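Local coordinates for PTS system, nitrogen regulatory IIA protein (Neisseria meningitidis, PDB 2A0J), which is a nitrogen-regulatory IIA protein of the bacterial phosphotransferase system and probably passes phosphoryl groups by way of phosphohistidine, at residues G5-P9 and Q75-F80; S21-F26 and V87-A91; V44-L48 and F101-V105; L59-I65 and F124-R130; G68-K74 and L104-N108. All blocks are in the same frame, centred on the assembly; numbering follows the deposited sequence.

Interaction 1 of 5, residues G5-P9 and Q75-F80; sequences GEILP and QATGAF
Ile7 and Leu8 supply the apolar part of this contact, each laying its branches along the backbone of strand 77-80 and the residue before it. Ile7 CG1 lies 3.7 Å from Thr77 CA and 4.0 Å from Ala76 CB. The other branch of Ile7 turns to the next residue, with CG2 3.7 Å from Gly78 N. Glycine suits this place, because a bare CA lets the isoleucine methyl come down onto the strand. Leu8 carries the contact onward: CG stands anti to the backbone N (chi1 -164°) and sends CD1 over Ala79, 3.6 Å from its CA, then to the CB of Phe80 at 4.3 Å.

The arrangement belongs to an alpha/beta fold in which the short helix 3-7, only weakly bonded, packs with strand 77-83 of a mixed four-stranded sheet. The strand's other edge pairs with strand 97-106 through Thr77 and Ala79, whereas Phe80 bonds to His12 and Val14. Leu8 and Phe80 both reach Phe101 and Leu146, which join them to strand 97-106 and helix 139-146.

Polar links are slight. Gly78 N donates a weak hydrogen bond to Ile7 O, 3.4 Å long with an angle of 144° at the hydrogen, along the same strand edge that Phe80 uses. Toward the solvent, Glu6 OE1 and Gln75 NE2 lie 4.0 Å apart, with carboxylate and amide planes turned 73° from one another; long, flexible polar chains fit such an exposed margin. The side chain of Thr77 leaves its CA pointing away from segment 5-9, and OG1 bonds to Glu36.

Interaction 2 of 5, residues S21-F26 and V87-A91; sequences SKKRLF and VGFDA
Lys22 drapes its aliphatic chain over the ring of Phe89, with CE almost above the ring centre, 3.5 Å from the centroid and only 8° off the normal. This is a CH-pi contact, and NZ just beyond adds a cation-pi interaction at 4.2 Å from the same centroid. The ammonium group then donates to Phe89 O at 2.9 Å, coming from above the carbonyl plane, and makes a weak salt bridge to Asp90 OD1 at 3.5 Å. Its strongest ionic partner is Glu52 of helix 41-52. A lysine suits the place because its methylenes can cover a ring while its charge reaches polar atoms past it.

The reach depends on a fully extended chain, with CG anti to the backbone N (chi1 -170°). Leu25 CD2 meets the ring edge at Phe89 CE1, 3.6 Å away, and Phe26 CE1 lies 3.8 Å from Phe89 CZ. Behind them, Ser21 OG caps the helix by accepting from Arg24 N at 3.1 Å, and Val87 CG1 packs near the Lys22 backbone.

Further out, Phe26 meets Phe49 of helix 41-52 edge-to-face, Leu25 rests on Ile100 of strand 97-106, and Phe89 reaches Ala64 and Pro66 of strand 63-70.

Interaction 3 of 5, residues V44-L48 and F101-V105; sequences VFECL and FILLV
Leu104 reaches from the sheet to touch Val44 and Cys47, one turn apart on the helix. This is helix-on-sheet packing of an alpha/beta fold: helix 44-48 crosses strand 101-105 at 103°, with their axes 10.0 Å apart, so the gap is filled by side chains alone. The close-packed side is wholly apolar. The two methyls of Leu104 part company, CD1 going to Val44 CG2 at 3.9 Å and CD2 to Cys47 SG at 3.8 Å. A branched leucine can thus fill two positions, while Cys47 points its short side chain at the strand, and SG, anti to the backbone N, fits beside the leucine methyl.

Packing slackens between Leu104 and Leu48, whose CD2 comes no closer than 4.5 Å to Leu104 CG. On the helix's outer surface, Glu46 is exposed as befits its charge, and Phe45 turns from the sheet to stack on Phe49 and touch helix 22-33.

The second close point is at Leu48. Its CG lies anti to the carbonyl carbon (chi1 -51°), and both terminal methyls come down on one methyl of the strand, CD1 and CD2 each 3.8 Å from Ile102 CG2.

Interaction 4 of 5, residues L59-I65 and F124-R130; sequences LGQGVAI and FSQKSIR
Val63 stands over the ring of Phe124, with CG1 on one face, 3.8 Å from the centroid and 28° off the normal, a CH-pi contact displaced toward the rim. The two side chains run nearly at right angles. The ring edge is met by Ile65 CG2, 4.1 Å from Phe124 CE2, and by Leu59 CD1 at Phe124 CD2, so three branched aliphatic residues fit round one flat aromatic. The other methyl of Val63 turns to a different partner: CG2 lies 3.6 Å from Arg130 CD, and the beta-branched valine thereby touches the ring and the arginine together.

Arg130 bends at chi3 (-52°), bringing its guanidinium back beside the start of helix 127-135, for which Gln126 is the N-cap residue. NH1 donates to Phe124 O at 3.0 Å, with the acceptor lying in the guanidinium plane. Lys127 CA lies over one face of that plane and the amide of Gln61 over the other, the amide tilted 36° from it. Gln61 NE2 and Arg130 NH1 are both donors, so their 2.8 Å approach is no hydrogen bond and leaves the modelled turn of the amide doubtful. Gly60, Gln61 and Gly62 all take positive phi through the bend, which suits the two glycines in particular; Leu59 N closes it by bonding to Val63 O at 3.0 Å.

A water donates to Gly60 O at 2.9 Å and, weakly, to Phe124 O. Phe124 O, near the end of helix 110-124, therefore receives a charged donor and a water, which would probably offset the loss of a backbone partner where the helix stops.

Interaction 5 of 5, residues G68-K74 and L104-N108; sequences GRHAGVK and LVPEN
Gly68 and Arg69 run parallel to Leu104 and Val105, with strand axes 4.8 Å apart, and Val105 bonds on both flanks of Arg69: its N donates to Gly68 O at 2.9 Å, and its O accepts a weak, longer bond from His70 N at 3.3 Å. Arg69 CA comes within 3.2 Å of Val105 O, a CA-H...O contact between the two.

Arg69 and Val105 project from the same face and lie side by side. Val105 CG2 is 3.4 Å from Arg69 CG; the valine methyl lies against both the hydrocarbon part and the guanidinium edge of an otherwise exposed arginine. Beyond the strand a type I turn runs from His70 to Val73, closed by Val73 N bonding to His70 O, and Lys74 NZ bonds to Ala71 O at 3.0 Å, bracing the turn. Val73 folds back inward, its CG1 4.1 Å from Pro106 CD and its CG2 4.3 Å from Leu104 CD1. A compact apolar residue suits this buried place, next to a proline ring.

Strand 63-70 is the outermost strand on this side of the sheet, next to 97-106. His113 of helix 110-124 touches Val105 and Pro106, while His70 touches Leu39 and Cys47, the latter on helix 41-52.

How the interactions relate
From the N terminus, segments 5-9, 21-26, 44-48, 59-65 and 68-74 come in turn before any contact closes. Interaction 1 closes first, at 75-80, then interaction 2 at 87-91, interaction 3 at 101-105, interaction 5 at 104-108 and interaction 4 at 124-130. Interactions 1, 2 and 3 cross one another, and 4 and 5 each cross 1 and 2; 4 also crosses 3. Interaction 5 lies within the span of 4 and shares Leu104 and Val105 with 3. Strands 77-83, 97-106 and 63-70 link interactions 1, 3, 4 and 5 in one sheet, Thr77 O meeting Leu104 N. Interaction 2 joins through Phe26, against Phe45 and Leu48, and Phe89, against Ala64.

Interaction 1 of 5, residues G5-P9 and Q75-F80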
# COMPACT_ATOMS: atom_id res chain seq x y z
N GLY A 5 -12.49 0.04 -4.51
CA GLY A 5 -13.21 1.17 -3.96
C GLY A 5 -13.73 0.94 -2.55
O GLY A 5 -13.64 1.82 -1.69
N GLU A 6 -14.29 -0.24 -2.30
CA GLU A 6 -14.82 -0.54 -0.98
C GLU A 6 -13.68 -0.88 -0.03
O GLU A 6 -13.88 -1.05 1.17
CB GLU A 6 -15.81 -1.70 -1.05
CG GLU A 6 -15.22 -2.98 -1.58
CD GLU A 6 -16.22 -4.12 -1.56
OE1 GLU A 6 -16.75 -4.42 -0.47
OE2 GLU A 6 -16.47 -4.70 -2.64
N ILE A 7 -12.47 -0.97 -0.58
CA ILE A 7 -11.31 -1.29 0.23
C ILE A 7 -10.47 -0.06 0.57
O ILE A 7 -9.67 -0.09 1.50
CB ILE A 7 -10.44 -2.38 -0.50
CG1 ILE A 7 -10.53 -3.69 0.28
CG2 ILE A 7 -8.99 -1.93 -0.66
CD1 ILE A 7 -11.96 -4.19 0.50
N LEU A 8 -10.69 1.03 -0.17
CA LEU A 8 -9.93 2.25 0.07
C LEU A 8 -10.76 3.51 0.40
O LEU A 8 -10.97 4.36 -0.47
CB LEU A 8 -9.02 2.53 -1.14
CG LEU A 8 -7.88 3.54 -0.96
CD1 LEU A 8 -6.87 2.98 0.02
CD2 LEU A 8 -7.22 3.82 -2.30
N PRO A 9 -11.25 3.63 1.64
CA PRO A 9 -12.02 4.82 1.99
C PRO A 9 -11.05 5.99 2.16
O PRO A 9 -9.84 5.79 2.26
CB PRO A 9 -12.69 4.43 3.30
CG PRO A 9 -11.70 3.53 3.91
CD PRO A 9 -11.30 2.66 2.74
N GLN A 75 -11.84 -9.98 5.34
CA GLN A 75 -12.18 -9.09 4.25
C GLN A 75 -10.97 -8.25 3.91
O GLN A 75 -10.33 -7.70 4.80
CB GLN A 75 -13.36 -8.19 4.62
CG GLN A 75 -13.73 -7.21 3.52
CD GLN A 75 -15.00 -6.43 3.82
OE1 GLN A 75 -15.14 -5.85 4.89
NE2 GLN A 75 -15.92 -6.42 2.87
N ALA A 76 -10.65 -8.17 2.63
CA ALA A 76 -9.51 -7.40 2.18
C ALA A 76 -9.61 -5.94 2.64
O ALA A 76 -10.69 -5.37 2.74
CB ALA A 76 -9.41 -7.46 0.67
N THR A 77 -8.46 -5.35 2.92
CA THR A 77 -8.42 -3.97 3.36
C THR A 77 -7.11 -3.36 2.85
O THR A 77 -6.11 -4.07 2.71
CB THR A 77 -8.49 -3.87 4.89
OG1 THR A 77 -8.60 -2.49 5.28
CG2 THR A 77 -7.25 -4.50 5.54
N GLY A 78 -7.13 -2.07 2.56
CA GLY A 78 -5.93 -1.42 2.06
C GLY A 78 -5.77 0.02 2.51
O GLY A 78 -6.60 0.56 3.25
N ALA A 79 -4.69 0.65 2.07
CA ALA A 79 -4.41 2.04 2.41
C ALA A 79 -3.46 2.60 1.37
O ALA A 79 -2.81 1.86 0.64
CB ALA A 79 -3.77 2.13 3.79
N PHE A 80 -3.38 3.93 1.30
CA PHE A 80 -2.49 4.56 0.35
C PHE A 80 -1.72 5.66 1.06
O PHE A 80 -2.30 6.45 1.81
CB PHE A 80 -3.27 5.16 -0.82
CG PHE A 80 -2.40 5.68 -1.91
CD1 PHE A 80 -1.76 4.81 -2.79
CD2 PHE A 80 -2.16 7.05 -2.03
CE1 PHE A 80 -0.89 5.29 -3.77
CE2 PHE A 80 -1.29 7.54 -3.01
CZ PHE A 80 -0.65 6.65 -3.88

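Interaction 2 of 5, residues S21-F26 and V87-A91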
# COMPACT_ATOMS: atom_id res chain seq x y z
N SER A 21 12.12 6.13 7.86
CA SER A 21 12.53 4.80 7.45
C SER A 21 11.38 3.93 6.98
O SER A 21 10.21 4.24 7.22
CB SER A 21 13.25 4.10 8.60
OG SER A 21 12.38 3.92 9.70
N LYS A 22 11.74 2.84 6.31
CA LYS A 22 10.79 1.87 5.78
C LYS A 22 10.15 1.13 6.96
O LYS A 22 9.02 0.67 6.88
CB LYS A 22 11.54 0.89 4.87
CG LYS A 22 10.66 -0.05 4.06
CD LYS A 22 11.55 -0.96 3.23
CE LYS A 22 10.75 -1.86 2.32
NZ LYS A 22 11.65 -2.71 1.49
N LYS A 23 10.91 1.04 8.04
CA LYS A 23 10.45 0.39 9.27
C LYS A 23 9.35 1.29 9.85
O LYS A 23 8.30 0.81 10.29
CB LYS A 23 11.62 0.28 10.25
CG LYS A 23 11.27 -0.11 11.67
CD LYS A 23 11.43 -1.60 11.88
CE LYS A 23 11.26 -1.97 13.35
NZ LYS A 23 12.28 -1.30 14.21
N ARG A 24 9.60 2.59 9.82
CA ARG A 24 8.67 3.59 10.34
C ARG A 24 7.39 3.54 9.52
O ARG A 24 6.28 3.48 10.06
CB ARG A 24 9.31 4.98 10.25
CG ARG A 24 8.78 6.01 11.23
CD ARG A 24 7.29 6.24 11.08
NE ARG A 24 6.56 5.86 12.29
CZ ARG A 24 6.63 6.52 13.44
NH1 ARG A 24 7.38 7.60 13.55
NH2 ARG A 24 5.94 6.08 14.49
N LEU A 25 7.55 3.57 8.20
CA LEU A 25 6.43 3.53 7.28
C LEU A 25 5.55 2.30 7.55
O LEU A 25 4.31 2.38 7.55
CB LEU A 25 6.98 3.48 5.84
CG LEU A 25 6.05 3.56 4.63
CD1 LEU A 25 5.27 4.87 4.65
CD2 LEU A 25 6.88 3.46 3.36
N PHE A 26 6.18 1.15 7.80
CA PHE A 26 5.44 -0.08 8.07
C PHE A 26 4.72 -0.03 9.42
O PHE A 26 3.64 -0.61 9.57
CB PHE A 26 6.37 -1.30 8.00
CG PHE A 26 6.49 -1.90 6.62
CD1 PHE A 26 7.05 -1.18 5.57
CD2 PHE A 26 6.05 -3.19 6.37
CE1 PHE A 26 7.16 -1.73 4.30
CE2 PHE A 26 6.15 -3.75 5.09
CZ PHE A 26 6.71 -3.02 4.06
N VAL A 87 11.47 7.58 0.25
CA VAL A 87 12.01 6.67 1.26
C VAL A 87 12.75 5.51 0.62
O VAL A 87 12.27 4.91 -0.34
CB VAL A 87 10.86 6.10 2.15
CG1 VAL A 87 11.32 4.87 2.91
CG2 VAL A 87 10.40 7.17 3.13
N GLY A 88 13.94 5.21 1.14
CA GLY A 88 14.74 4.11 0.63
C GLY A 88 13.94 2.84 0.85
O GLY A 88 13.73 2.43 1.98
N PHE A 89 13.50 2.22 -0.24
CA PHE A 89 12.67 1.03 -0.17
C PHE A 89 13.36 -0.23 -0.65
O PHE A 89 12.72 -1.28 -0.78
CB PHE A 89 11.41 1.24 -1.01
CG PHE A 89 10.15 0.72 -0.38
CD1 PHE A 89 9.53 1.44 0.64
CD2 PHE A 89 9.59 -0.49 -0.80
CE1 PHE A 89 8.35 0.95 1.24
CE2 PHE A 89 8.42 -0.98 -0.21
CZ PHE A 89 7.80 -0.26 0.81
N ASP A 90 14.66 -0.15 -0.92
CA ASP A 90 15.40 -1.31 -1.39
C ASP A 90 14.77 -1.78 -2.70
O ASP A 90 14.84 -2.96 -3.05
CB ASP A 90 15.38 -2.42 -0.34
CG ASP A 90 15.75 -1.93 1.06
OD1 ASP A 90 14.86 -1.40 1.77
OD2 ASP A 90 16.93 -2.05 1.45
N ALA A 91 14.16 -0.84 -3.42
CA ALA A 91 13.49 -1.11 -4.69
C ALA A 91 14.36 -1.79 -5.75
O ALA A 91 15.59 -1.71 -5.71
CB ALA A 91 12.92 0.18 -5.25

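Interaction 3 of 5, residues V44-L48 and F101-V105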
# COMPACT_ATOMS: atom_id res chain seq x y z
N VAL A 44 -0.45 -6.82 12.37
CA VAL A 44 -0.56 -6.31 11.01
C VAL A 44 0.85 -6.01 10.50
O VAL A 44 1.17 -6.26 9.34
CB VAL A 44 -1.42 -5.03 10.98
CG1 VAL A 44 -1.22 -4.28 9.65
CG2 VAL A 44 -2.89 -5.40 11.18
N PHE A 45 1.68 -5.48 11.38
CA PHE A 45 3.07 -5.16 11.07
C PHE A 45 3.85 -6.41 10.68
O PHE A 45 4.49 -6.46 9.63
CB PHE A 45 3.74 -4.50 12.27
CG PHE A 45 5.19 -4.19 12.06
CD1 PHE A 45 5.57 -3.02 11.41
CD2 PHE A 45 6.17 -5.07 12.47
CE1 PHE A 45 6.92 -2.74 11.18
CE2 PHE A 45 7.52 -4.81 12.24
CZ PHE A 45 7.89 -3.64 11.59
N GLU A 46 3.81 -7.43 11.54
CA GLU A 46 4.53 -8.67 11.29
C GLU A 46 4.10 -9.31 9.98
O GLU A 46 4.91 -9.88 9.25
CB GLU A 46 4.29 -9.65 12.44
CG GLU A 46 5.58 -10.18 13.05
CD GLU A 46 6.49 -9.07 13.55
OE1 GLU A 46 6.06 -8.28 14.41
OE2 GLU A 46 7.64 -8.98 13.07
N CYS A 47 2.82 -9.21 9.68
CA CYS A 47 2.29 -9.78 8.47
C CYS A 47 2.89 -9.13 7.22
O CYS A 47 3.27 -9.81 6.27
CB CYS A 47 0.77 -9.65 8.48
SG CYS A 47 -0.03 -10.54 7.18
N LEU A 48 2.98 -7.80 7.21
CA LEU A 48 3.54 -7.08 6.07
C LEU A 48 5.05 -7.30 5.96
O LEU A 48 5.58 -7.44 4.85
CB LEU A 48 3.27 -5.58 6.21
CG LEU A 48 1.81 -5.16 6.47
CD1 LEU A 48 1.76 -3.65 6.66
CD2 LEU A 48 0.89 -5.62 5.32
N PHE A 101 1.07 1.68 -1.66
CA PHE A 101 -0.26 1.09 -1.54
C PHE A 101 -0.13 -0.22 -0.74
O PHE A 101 0.55 -1.15 -1.17
CB PHE A 101 -0.88 0.81 -2.92
CG PHE A 101 -2.34 0.46 -2.87
CD1 PHE A 101 -2.76 -0.76 -2.34
CD2 PHE A 101 -3.30 1.36 -3.31
CE1 PHE A 101 -4.12 -1.07 -2.23
CE2 PHE A 101 -4.67 1.06 -3.21
CZ PHE A 101 -5.08 -0.15 -2.67
N ILE A 102 -0.76 -0.29 0.44
CA ILE A 102 -0.68 -1.48 1.28
C ILE A 102 -1.96 -2.28 1.19
O ILE A 102 -3.05 -1.72 1.18
CB ILE A 102 -0.46 -1.14 2.77
CG1 ILE A 102 0.65 -0.11 2.94
CG2 ILE A 102 -0.12 -2.41 3.54
CD1 ILE A 102 0.20 1.33 2.69
N LEU A 103 -1.83 -3.60 1.12
CA LEU A 103 -2.99 -4.49 1.03
C LEU A 103 -2.90 -5.67 1.99
O LEU A 103 -1.91 -6.39 2.00
CB LEU A 103 -3.14 -5.03 -0.39
CG LEU A 103 -4.36 -5.95 -0.56
CD1 LEU A 103 -5.63 -5.13 -0.37
CD2 LEU A 103 -4.35 -6.61 -1.92
N LEU A 104 -3.95 -5.86 2.79
CA LEU A 104 -4.04 -6.98 3.73
C LEU A 104 -5.21 -7.87 3.26
O LEU A 104 -6.36 -7.42 3.21
CB LEU A 104 -4.34 -6.49 5.14
CG LEU A 104 -3.32 -6.77 6.25
CD1 LEU A 104 -4.01 -6.51 7.58
CD2 LEU A 104 -2.81 -8.21 6.18
N VAL A 105 -4.92 -9.12 2.93
CA VAL A 105 -5.96 -10.01 2.43
C VAL A 105 -6.22 -11.26 3.27
O VAL A 105 -5.32 -11.76 3.95
CB VAL A 105 -5.66 -10.44 0.98
CG1 VAL A 105 -5.59 -9.22 0.08
CG2 VAL A 105 -4.34 -11.21 0.91

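Interaction 4 of 5, residues L59-I65 and F124-R130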
# COMPACT_ATOMS: atom_id res chain seq x y z
N LEU A 59 7.88 -1.69 -6.99
CA LEU A 59 7.68 -2.03 -8.40
C LEU A 59 8.64 -1.28 -9.29
O LEU A 59 8.75 -1.57 -10.48
CB LEU A 59 6.25 -1.71 -8.82
CG LEU A 59 5.10 -2.44 -8.11
CD1 LEU A 59 3.78 -1.83 -8.55
CD2 LEU A 59 5.15 -3.92 -8.45
N GLY A 60 9.35 -0.32 -8.71
CA GLY A 60 10.27 0.49 -9.48
C GLY A 60 9.61 1.83 -9.76
O GLY A 60 8.38 1.92 -9.84
N GLN A 61 10.41 2.89 -9.86
CA GLN A 61 9.92 4.22 -10.15
C GLN A 61 9.12 4.91 -9.03
O GLN A 61 8.08 5.51 -9.29
CB GLN A 61 9.10 4.18 -11.43
CG GLN A 61 9.89 3.76 -12.65
CD GLN A 61 9.02 3.16 -13.74
OE1 GLN A 61 9.45 3.00 -14.88
NE2 GLN A 61 7.79 2.81 -13.38
N GLY A 62 9.62 4.82 -7.81
CA GLY A 62 8.98 5.45 -6.67
C GLY A 62 7.68 4.83 -6.17
O GLY A 62 7.02 5.40 -5.29
N VAL A 63 7.32 3.68 -6.72
CA VAL A 63 6.10 2.99 -6.31
C VAL A 63 6.40 1.67 -5.60
O VAL A 63 7.46 1.07 -5.79
CB VAL A 63 5.21 2.69 -7.53
CG1 VAL A 63 3.94 1.97 -7.07
CG2 VAL A 63 4.88 3.99 -8.26
N ALA A 64 5.45 1.23 -4.78
CA ALA A 64 5.58 -0.03 -4.04
C ALA A 64 4.19 -0.52 -3.62
O ALA A 64 3.24 0.26 -3.53
CB ALA A 64 6.47 0.17 -2.81
N ILE A 65 4.09 -1.82 -3.37
CA ILE A 65 2.83 -2.44 -2.97
C ILE A 65 3.03 -3.46 -1.86
O ILE A 65 2.93 -4.66 -2.08
CB ILE A 65 2.16 -3.17 -4.16
CG1 ILE A 65 3.19 -4.03 -4.89
CG2 ILE A 65 1.53 -2.15 -5.10
CD1 ILE A 65 2.60 -4.99 -5.91
N PHE A 124 0.28 1.86 -12.02
CA PHE A 124 1.55 2.42 -11.59
C PHE A 124 2.66 2.38 -12.64
O PHE A 124 3.66 3.09 -12.53
CB PHE A 124 2.03 1.72 -10.31
CG PHE A 124 1.11 1.92 -9.13
CD1 PHE A 124 0.49 3.14 -8.91
CD2 PHE A 124 0.87 0.88 -8.24
CE1 PHE A 124 -0.36 3.34 -7.81
CE2 PHE A 124 0.03 1.06 -7.13
CZ PHE A 124 -0.59 2.29 -6.92
N SER A 125 2.49 1.55 -13.66
CA SER A 125 3.50 1.45 -14.71
C SER A 125 3.39 2.62 -15.68
O SER A 125 4.26 2.82 -16.52
CB SER A 125 3.36 0.14 -15.47
OG SER A 125 2.08 0.03 -16.07
N GLN A 126 2.31 3.39 -15.55
CA GLN A 126 2.06 4.53 -16.42
C GLN A 126 2.60 5.82 -15.83
O GLN A 126 2.22 6.22 -14.73
CB GLN A 126 0.57 4.69 -16.68
CG GLN A 126 -0.06 3.52 -17.38
CD GLN A 126 -1.51 3.78 -17.70
OE1 GLN A 126 -1.84 4.81 -18.28
NE2 GLN A 126 -2.38 2.85 -17.33
N LYS A 127 3.48 6.47 -16.58
CA LYS A 127 4.11 7.70 -16.13
C LYS A 127 3.12 8.79 -15.72
O LYS A 127 3.28 9.41 -14.66
CB LYS A 127 5.05 8.24 -17.20
CG LYS A 127 5.84 9.46 -16.74
CD LYS A 127 6.95 9.81 -17.70
CE LYS A 127 7.74 10.99 -17.18
NZ LYS A 127 8.29 10.73 -15.83
N SER A 128 2.11 9.03 -16.55
CA SER A 128 1.13 10.06 -16.25
C SER A 128 0.30 9.77 -15.01
O SER A 128 -0.13 10.70 -14.33
CB SER A 128 0.22 10.28 -17.47
OG SER A 128 -0.28 9.04 -17.94
N ILE A 129 0.06 8.50 -14.70
CA ILE A 129 -0.70 8.15 -13.51
C ILE A 129 0.12 8.43 -12.25
O ILE A 129 -0.39 8.94 -11.26
CB ILE A 129 -1.12 6.67 -13.49
CG1 ILE A 129 -2.22 6.42 -14.53
CG2 ILE A 129 -1.59 6.28 -12.08
CD1 ILE A 129 -2.65 4.97 -14.64
N ARG A 130 1.41 8.09 -12.31
CA ARG A 130 2.30 8.33 -11.17
C ARG A 130 2.48 9.83 -10.97
O ARG A 130 2.57 10.31 -9.83
CB ARG A 130 3.67 7.67 -11.40
CG ARG A 130 3.64 6.16 -11.54
CD ARG A 130 5.06 5.59 -11.48
NE ARG A 130 5.96 6.26 -12.42
CZ ARG A 130 6.28 5.79 -13.62
NH1 ARG A 130 5.76 4.65 -14.07
NH2 ARG A 130 7.12 6.48 -14.39
O HOH W 1 6.11 1.07 -11.45

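Interaction 5 of 5, residues G68-K74 and L104-N108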
# COMPACT_ATOMS: atom_id res chain seq x y z
N GLY A 68 0.17 -8.52 2.66
CA GLY A 68 0.25 -9.68 3.52
C GLY A 68 -1.08 -10.38 3.73
O GLY A 68 -2.14 -9.78 3.58
N ARG A 69 -1.03 -11.66 4.07
CA ARG A 69 -2.24 -12.45 4.28
C ARG A 69 -2.27 -12.97 5.72
O ARG A 69 -1.24 -13.03 6.39
CB ARG A 69 -2.27 -13.63 3.31
CG ARG A 69 -1.82 -13.29 1.89
CD ARG A 69 -1.86 -14.52 0.97
NE ARG A 69 -0.95 -14.38 -0.17
CZ ARG A 69 -1.10 -13.53 -1.18
NH1 ARG A 69 -2.15 -12.72 -1.24
NH2 ARG A 69 -0.20 -13.49 -2.16
N HIS A 70 -3.45 -13.33 6.20
CA HIS A 70 -3.56 -13.85 7.55
C HIS A 70 -4.93 -14.45 7.81
O HIS A 70 -5.96 -13.87 7.47
CB HIS A 70 -3.25 -12.75 8.56
CG HIS A 70 -3.03 -13.27 9.95
ND1 HIS A 70 -1.77 -13.52 10.45
CD2 HIS A 70 -3.90 -13.64 10.92
CE1 HIS A 70 -1.88 -14.03 11.67
NE2 HIS A 70 -3.16 -14.10 11.98
N ALA A 71 -4.94 -15.63 8.43
CA ALA A 71 -6.18 -16.34 8.75
C ALA A 71 -7.19 -15.47 9.51
O ALA A 71 -8.40 -15.67 9.40
CB ALA A 71 -5.86 -17.60 9.56
N GLY A 72 -6.68 -14.50 10.27
CA GLY A 72 -7.55 -13.61 11.03
C GLY A 72 -8.26 -12.53 10.22
O GLY A 72 -9.18 -11.89 10.73
N VAL A 73 -7.85 -12.33 8.98
CA VAL A 73 -8.48 -11.32 8.11
C VAL A 73 -9.57 -11.99 7.28
O VAL A 73 -9.31 -12.98 6.59
CB VAL A 73 -7.42 -10.65 7.18
CG1 VAL A 73 -8.06 -9.54 6.34
CG2 VAL A 73 -6.29 -10.07 8.03
N LYS A 74 -10.79 -11.46 7.34
CA LYS A 74 -11.91 -12.04 6.61
C LYS A 74 -12.36 -11.19 5.43
O LYS A 74 -13.17 -11.63 4.61
CB LYS A 74 -13.09 -12.29 7.55
CG LYS A 74 -12.79 -13.34 8.61
CD LYS A 74 -12.22 -14.60 7.98
CE LYS A 74 -11.72 -15.59 9.02
NZ LYS A 74 -11.00 -16.73 8.38
N LEU A 104 -3.95 -5.86 2.79
CA LEU A 104 -4.04 -6.98 3.73
C LEU A 104 -5.21 -7.87 3.26
O LEU A 104 -6.36 -7.42 3.21
CB LEU A 104 -4.34 -6.49 5.14
CG LEU A 104 -3.32 -6.77 6.25
CD1 LEU A 104 -4.01 -6.51 7.58
CD2 LEU A 104 -2.81 -8.21 6.18
N VAL A 105 -4.92 -9.12 2.93
CA VAL A 105 -5.96 -10.01 2.43
C VAL A 105 -6.22 -11.26 3.27
O VAL A 105 -5.32 -11.76 3.95
CB VAL A 105 -5.66 -10.44 0.98
CG1 VAL A 105 -5.59 -9.22 0.08
CG2 VAL A 105 -4.34 -11.21 0.91
N PRO A 106 -7.46 -11.77 3.25
CA PRO A 106 -7.75 -12.98 4.01
C PRO A 106 -7.03 -14.15 3.34
O PRO A 106 -6.57 -14.03 2.20
CB PRO A 106 -9.27 -13.10 3.93
CG PRO A 106 -9.61 -12.39 2.64
CD PRO A 106 -8.69 -11.19 2.68
N GLU A 107 -6.90 -15.27 4.04
CA GLU A 107 -6.24 -16.42 3.46
C GLU A 107 -7.29 -17.36 2.86
O GLU A 107 -7.70 -18.32 3.50
CB GLU A 107 -5.44 -17.16 4.53
CG GLU A 107 -4.20 -17.87 4.01
CD GLU A 107 -3.59 -18.82 5.02
OE1 GLU A 107 -2.45 -19.27 4.80
OE2 GLU A 107 -4.26 -19.13 6.03
N ASN A 108 -7.74 -17.07 1.63
CA ASN A 108 -8.76 -17.90 0.99
C ASN A 108 -8.93 -17.76 -0.53
O ASN A 108 -8.75 -18.74 -1.26
CB ASN A 108 -10.11 -17.68 1.68
CG ASN A 108 -10.51 -16.22 1.73
OD1 ASN A 108 -10.68 -15.57 0.70
ND2 ASN A 108 -10.66 -15.69 2.94